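Local coordinates for protein homoserine dehydrogenase (Staphylococcus aureus M1064, PDB 4PG7) that catalyses the interconversion of aspartate semialdehyde and homoserine with a nicotinamide cofactor, a step of the aspartate pathway of amino acid biosynthesis, at residues I177-S182 / G219-R224; I266-K271 / V283-I288. One frame throughout, in Å; residues are numbered along the deposited sequence.

The two contacts are neighbours in one mixed sheet region and its helical cover, with centres about 10 Å apart. Strand 171-177, which leads into contact 1, pairs antiparallel with strand 264-275, the first arm of the hairpin in contact 2. They pack directly on each other: Ala223 CA lies 3.5 Å from Val283 CG2, and Ile177 CD1 lies 3.8 Å from Lys267 CD. The bound lysine lies on the hairpin side, its nearest atom about 7 Å from the side chain of Pro285, which touches Arg246 of the lysine pocket. Strand 436-444, carrying the pocket residues Asp438 and Lys439, runs parallel beside 278-289.

Contact 1. Residues I177-S182 / G219-R224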
loop_
_atom_site.group_PDB
_atom_site.type_symbol
_atom_site.label_atom_id
_atom_site.label_comp_id
_atom_site.label_asym_id
_atom_site.label_seq_id
_atom_site.Cartn_x
_atom_site.Cartn_y
_atom_site.Cartn_z
ATOM N N ILE A 177 -0.063 6.814 -10.320
ATOM C CA ILE A 177 0.657 6.431 -11.517
ATOM C C ILE A 177 0.035 5.100 -11.899
ATOM O O ILE A 177 0.199 4.135 -11.166
ATOM C CB ILE A 177 2.163 6.342 -11.249
ATOM C CG1 ILE A 177 2.689 7.751 -10.947
ATOM C CG2 ILE A 177 2.881 5.686 -12.423
ATOM C CD1 ILE A 177 4.073 7.819 -10.326
ATOM N N LEU A 178 -0.751 5.096 -12.988
ATOM C CA LEU A 178 -1.701 4.034 -13.252
ATOM C C LEU A 178 -1.473 3.305 -14.554
ATOM O O LEU A 178 -2.260 2.427 -14.917
ATOM C CB LEU A 178 -3.134 4.558 -13.229
ATOM C CG LEU A 178 -3.548 5.211 -11.910
ATOM C CD1 LEU A 178 -4.960 5.759 -12.027
ATOM C CD2 LEU A 178 -3.473 4.213 -10.770
ATOM N N ASN A 179 -0.389 3.627 -15.237
ATOM C CA ASN A 179 -0.085 2.955 -16.476
ATOM C C ASN A 179 1.419 2.721 -16.491
ATOM O O ASN A 179 2.196 3.665 -16.519
ATOM C CB ASN A 179 -0.560 3.820 -17.657
ATOM C CG ASN A 179 -0.247 3.185 -18.995
ATOM O OD1 ASN A 179 0.646 3.623 -19.714
ATOM N ND2 ASN A 179 -0.961 2.115 -19.307
ATOM N N GLY A 180 1.820 1.459 -16.461
ATOM C CA GLY A 180 3.239 1.073 -16.411
ATOM C C GLY A 180 4.041 1.554 -17.609
ATOM O O GLY A 180 5.169 2.021 -17.470
ATOM N N THR A 181 3.454 1.442 -18.793
ATOM C CA THR A 181 4.177 1.776 -20.036
ATOM C C THR A 181 4.528 3.256 -20.131
ATOM O O THR A 181 5.663 3.604 -20.486
ATOM C CB THR A 181 3.348 1.360 -21.265
ATOM O OG1 THR A 181 3.198 -0.068 -21.255
ATOM C CG2 THR A 181 4.030 1.800 -22.545
ATOM N N SER A 182 3.570 4.121 -19.808
ATOM C CA SER A 182 3.846 5.554 -19.831
ATOM C C SER A 182 4.849 5.971 -18.785
ATOM O O SER A 182 5.684 6.813 -19.030
ATOM C CB SER A 182 2.595 6.375 -19.592
ATOM O OG SER A 182 1.764 6.371 -20.724
ATOM N N GLY A 219 -3.053 7.938 -22.527
ATOM C CA GLY A 219 -3.645 7.999 -21.200
ATOM C C GLY A 219 -5.029 7.379 -21.060
ATOM O O GLY A 219 -5.712 7.589 -20.036
ATOM N N VAL A 220 -5.452 6.609 -22.055
ATOM C CA VAL A 220 -6.800 6.008 -22.032
ATOM C C VAL A 220 -6.888 4.943 -20.935
ATOM O O VAL A 220 -7.832 4.944 -20.130
ATOM C CB VAL A 220 -7.205 5.405 -23.409
ATOM C CG1 VAL A 220 -8.607 4.814 -23.345
ATOM C CG2 VAL A 220 -7.120 6.463 -24.491
ATOM N N ASP A 221 -5.910 4.053 -20.897
ATOM C CA ASP A 221 -5.832 3.019 -19.847
ATOM C C ASP A 221 -5.875 3.634 -18.464
ATOM O O ASP A 221 -6.618 3.172 -17.589
ATOM C CB ASP A 221 -4.547 2.189 -19.981
ATOM C CG ASP A 221 -4.395 1.176 -18.867
ATOM O OD1 ASP A 221 -5.342 0.380 -18.704
ATOM O OD2 ASP A 221 -3.340 1.164 -18.156
ATOM N N ALA A 222 -5.072 4.682 -18.264
ATOM C CA ALA A 222 -5.040 5.381 -16.998
ATOM C C ALA A 222 -6.399 6.020 -16.673
ATOM O O ALA A 222 -6.835 5.987 -15.523
ATOM C CB ALA A 222 -3.949 6.430 -17.008
ATOM N N ALA A 223 -7.073 6.579 -17.676
ATOM C CA ALA A 223 -8.395 7.180 -17.456
ATOM C C ALA A 223 -9.439 6.140 -17.038
ATOM O O ALA A 223 -10.250 6.388 -16.141
ATOM C CB ALA A 223 -8.863 7.936 -18.689
ATOM N N ARG A 224 -9.388 4.957 -17.637
ATOM C CA ARG A 224 -10.262 3.865 -17.186
ATOM C C ARG A 224 -10.013 3.528 -15.719
ATOM O O ARG A 224 -10.948 3.354 -14.952
ATOM C CB ARG A 224 -10.106 2.630 -18.078
ATOM C CG ARG A 224 -10.632 2.853 -19.493
ATOM C CD ARG A 224 -10.708 1.564 -20.300
ATOM N NE ARG A 224 -9.414 0.895 -20.321
ATOM C CZ ARG A 224 -8.550 0.892 -21.335
ATOM N NH1 ARG A 224 -8.827 1.523 -22.470
ATOM N NH2 ARG A 224 -7.395 0.240 -21.208
#
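Asp221 OD2 is gripped by two donors: Asn179 ND2, across the contact at 2.8 Å, and the ammonium group of Lys225, one turn further along the same helix. The amide bond is fairly straight, 158° at the hydrogen. It reaches the carboxylate oxygen on its anti side and somewhat out of the carboxylate plane, while the oxygen lies close to the amide plane of Asn179. The two flat groups are thus strongly turned, their planes 68° apart. Lys225 also bonds to Leu178 O, tying the carboxylate and this carbonyl to a single side chain.

Asn179 works from both ends of its amide. With CG anti to its own backbone N (chi1 179°), OD1 turns back over the start of helix 180-192 and accepts from Ser182 N at 3.0 Å, while ND2 serves Asp221 and also Asp216 OD1. The other carboxylate oxygen, Asp221 OD1, forms a salt bridge, its hydrogen bond weak, with Arg224 NH2 at 3.2 Å; that nitrogen is also salt-bridged to Asp215.

Beside this polar cluster the backbones come close, Leu178 CA to Ala222 CA at 5.2 Å. Leu178 CB and Ala222 CB meet at 4.3 Å. Asn179 is thus an N-cap of helix 180-192 whose amide also bonds across to the first turn of helix 220-234, within the homoserine dehydrogenase family region.

Contact 2. Residues I266-K271 / V283-I288; sequences IKLIGK and VEPTLI
An antiparallel beta hairpin, strands 264-275 and 278-289, supplies this contact, and the segments 266-271 and 283-288 are strongly twisted, at 130° between their directions. Lys267 with Thr286 and Ile269 with Glu284 form the hydrogen-bonded pairs; Lys267 N donates to Thr286 O at 3.0 Å and Ile269 N to Glu284 O at 3.1 Å, each answered by a return bond.

On one face, Leu268 CD1 lies over the peptide between Glu284 and Pro285 and meets Val283 CG1 at 3.9 Å. Further along this face Ile266 runs side by side with Leu287, and helix 253-262 covers both.

The opposite face carries Ile269, whose CG1 comes across Thr286 CB at 3.6 Å, roughly at right angles. The two isoleucines meet tip to tip, Ile269 CD1 4.1 Å from Ile288 CD1, and Met175 and Ile177 of strand 171-177 pack against Ile269.

Thr286 places OG1 beside its own backbone N (chi1 -60°), from where it donates to Glu284 O at 2.8 Å. That carbonyl therefore holds two donors, Ile269 N and Thr286 OG1, on opposite faces of its plane, while a water bridges Thr286 OG1 to Lys271 NZ, itself salt-bridged to Glu444.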
loop_
_atom_site.group_PDB
_atom_site.type_symbol
_atom_site.label_atom_id
_atom_site.label_comp_id
_atom_site.label_asym_id
_atom_site.label_seq_id
_atom_site.Cartn_x
_atom_site.Cartn_y
_atom_site.Cartn_z
ATOM N N ILE A 266 8.368 14.705 -13.829
ATOM C CA ILE A 266 7.113 14.666 -14.576
ATOM C C ILE A 266 6.578 13.235 -14.564
ATOM O O ILE A 266 7.308 12.306 -14.878
ATOM C CB ILE A 266 7.314 15.194 -16.006
ATOM C CG1 ILE A 266 7.768 16.652 -15.956
ATOM C CG2 ILE A 266 6.010 15.108 -16.804
ATOM C CD1 ILE A 266 7.835 17.366 -17.279
ATOM N N LYS A 267 5.319 13.064 -14.200
ATOM C CA LYS A 267 4.647 11.760 -14.216
ATOM C C LYS A 267 3.320 11.942 -14.915
ATOM O O LYS A 267 2.754 13.046 -14.910
ATOM C CB LYS A 267 4.382 11.233 -12.782
ATOM C CG LYS A 267 5.614 11.193 -11.873
ATOM C CD LYS A 267 6.546 10.056 -12.237
ATOM C CE LYS A 267 7.740 10.018 -11.306
ATOM N NZ LYS A 267 8.625 8.881 -11.641
ATOM N N LEU A 268 2.804 10.860 -15.494
ATOM C CA LEU A 268 1.422 10.838 -15.938
ATOM C C LEU A 268 0.592 10.465 -14.723
ATOM O O LEU A 268 0.685 9.325 -14.228
ATOM C CB LEU A 268 1.194 9.851 -17.064
ATOM C CG LEU A 268 -0.241 9.852 -17.640
ATOM C CD1 LEU A 268 -0.487 11.113 -18.446
ATOM C CD2 LEU A 268 -0.494 8.633 -18.502
ATOM N N ILE A 269 -0.201 11.415 -14.242
ATOM C CA ILE A 269 -0.982 11.257 -13.014
ATOM C C ILE A 269 -2.479 11.174 -13.314
ATOM O O ILE A 269 -3.020 12.004 -14.046
ATOM C CB ILE A 269 -0.744 12.430 -12.075
ATOM C CG1 ILE A 269 0.737 12.482 -11.626
ATOM C CG2 ILE A 269 -1.666 12.391 -10.842
ATOM C CD1 ILE A 269 1.170 11.330 -10.782
ATOM N N GLY A 270 -3.121 10.145 -12.767
ATOM C CA GLY A 270 -4.561 10.020 -12.782
ATOM C C GLY A 270 -5.030 10.449 -11.417
ATOM O O GLY A 270 -4.517 9.989 -10.377
ATOM N N LYS A 271 -5.974 11.375 -11.404
ATOM C CA LYS A 271 -6.341 12.084 -10.185
ATOM C C LYS A 271 -7.847 12.106 -10.072
ATOM O O LYS A 271 -8.541 12.332 -11.069
ATOM C CB LYS A 271 -5.817 13.501 -10.310
ATOM C CG LYS A 271 -5.879 14.330 -9.080
ATOM C CD LYS A 271 -4.849 15.465 -9.143
ATOM C CE LYS A 271 -5.182 16.547 -10.156
ATOM N NZ LYS A 271 -4.029 17.514 -10.281
ATOM N N VAL A 283 -6.503 12.752 -16.104
ATOM C CA VAL A 283 -5.261 12.071 -16.370
ATOM C C VAL A 283 -4.444 13.045 -17.192
ATOM O O VAL A 283 -4.894 13.461 -18.255
ATOM C CB VAL A 283 -5.494 10.813 -17.213
ATOM C CG1 VAL A 283 -4.171 10.202 -17.640
ATOM C CG2 VAL A 283 -6.288 9.794 -16.430
ATOM N N GLU A 284 -3.252 13.402 -16.732
ATOM C CA GLU A 284 -2.378 14.241 -17.542
ATOM C C GLU A 284 -0.964 14.332 -16.998
ATOM O O GLU A 284 -0.715 14.047 -15.820
ATOM C CB GLU A 284 -2.962 15.650 -17.701
ATOM C CG GLU A 284 -3.077 16.402 -16.413
ATOM C CD GLU A 284 -3.866 17.697 -16.577
ATOM O OE1 GLU A 284 -3.557 18.507 -17.485
ATOM O OE2 GLU A 284 -4.772 17.898 -15.766
ATOM N N PRO A 285 -0.023 14.741 -17.861
ATOM C CA PRO A 285 1.342 15.026 -17.407
ATOM C C PRO A 285 1.347 16.101 -16.332
ATOM O O PRO A 285 0.685 17.129 -16.481
ATOM C CB PRO A 285 2.043 15.520 -18.679
ATOM C CG PRO A 285 1.240 14.981 -19.801
ATOM C CD PRO A 285 -0.173 14.913 -19.317
ATOM N N THR A 286 2.035 15.815 -15.238
ATOM C CA THR A 286 1.957 16.563 -13.998
ATOM C C THR A 286 3.349 16.661 -13.400
ATOM O O THR A 286 4.081 15.669 -13.360
ATOM C CB THR A 286 1.015 15.826 -13.024
ATOM O OG1 THR A 286 -0.279 15.726 -13.615
ATOM C CG2 THR A 286 0.903 16.514 -11.710
ATOM N N LEU A 287 3.753 17.849 -12.965
ATOM C CA LEU A 287 5.016 17.985 -12.261
ATOM C C LEU A 287 4.753 17.583 -10.824
ATOM O O LEU A 287 3.741 17.994 -10.232
ATOM C CB LEU A 287 5.567 19.388 -12.308
ATOM C CG LEU A 287 6.422 19.779 -13.509
ATOM C CD1 LEU A 287 5.585 19.756 -14.779
ATOM C CD2 LEU A 287 7.026 21.141 -13.263
ATOM N N ILE A 288 5.641 16.759 -10.284
ATOM C CA ILE A 288 5.541 16.255 -8.934
ATOM C C ILE A 288 6.816 16.633 -8.213
ATOM O O ILE A 288 7.922 16.326 -8.675
ATOM C CB ILE A 288 5.464 14.700 -8.890
ATOM C CG1 ILE A 288 4.263 14.189 -9.671
ATOM C CG2 ILE A 288 5.370 14.207 -7.437
ATOM C CD1 ILE A 288 2.934 14.560 -9.029
HETATM O O HOH W 1 -2.660 15.798 -12.089
#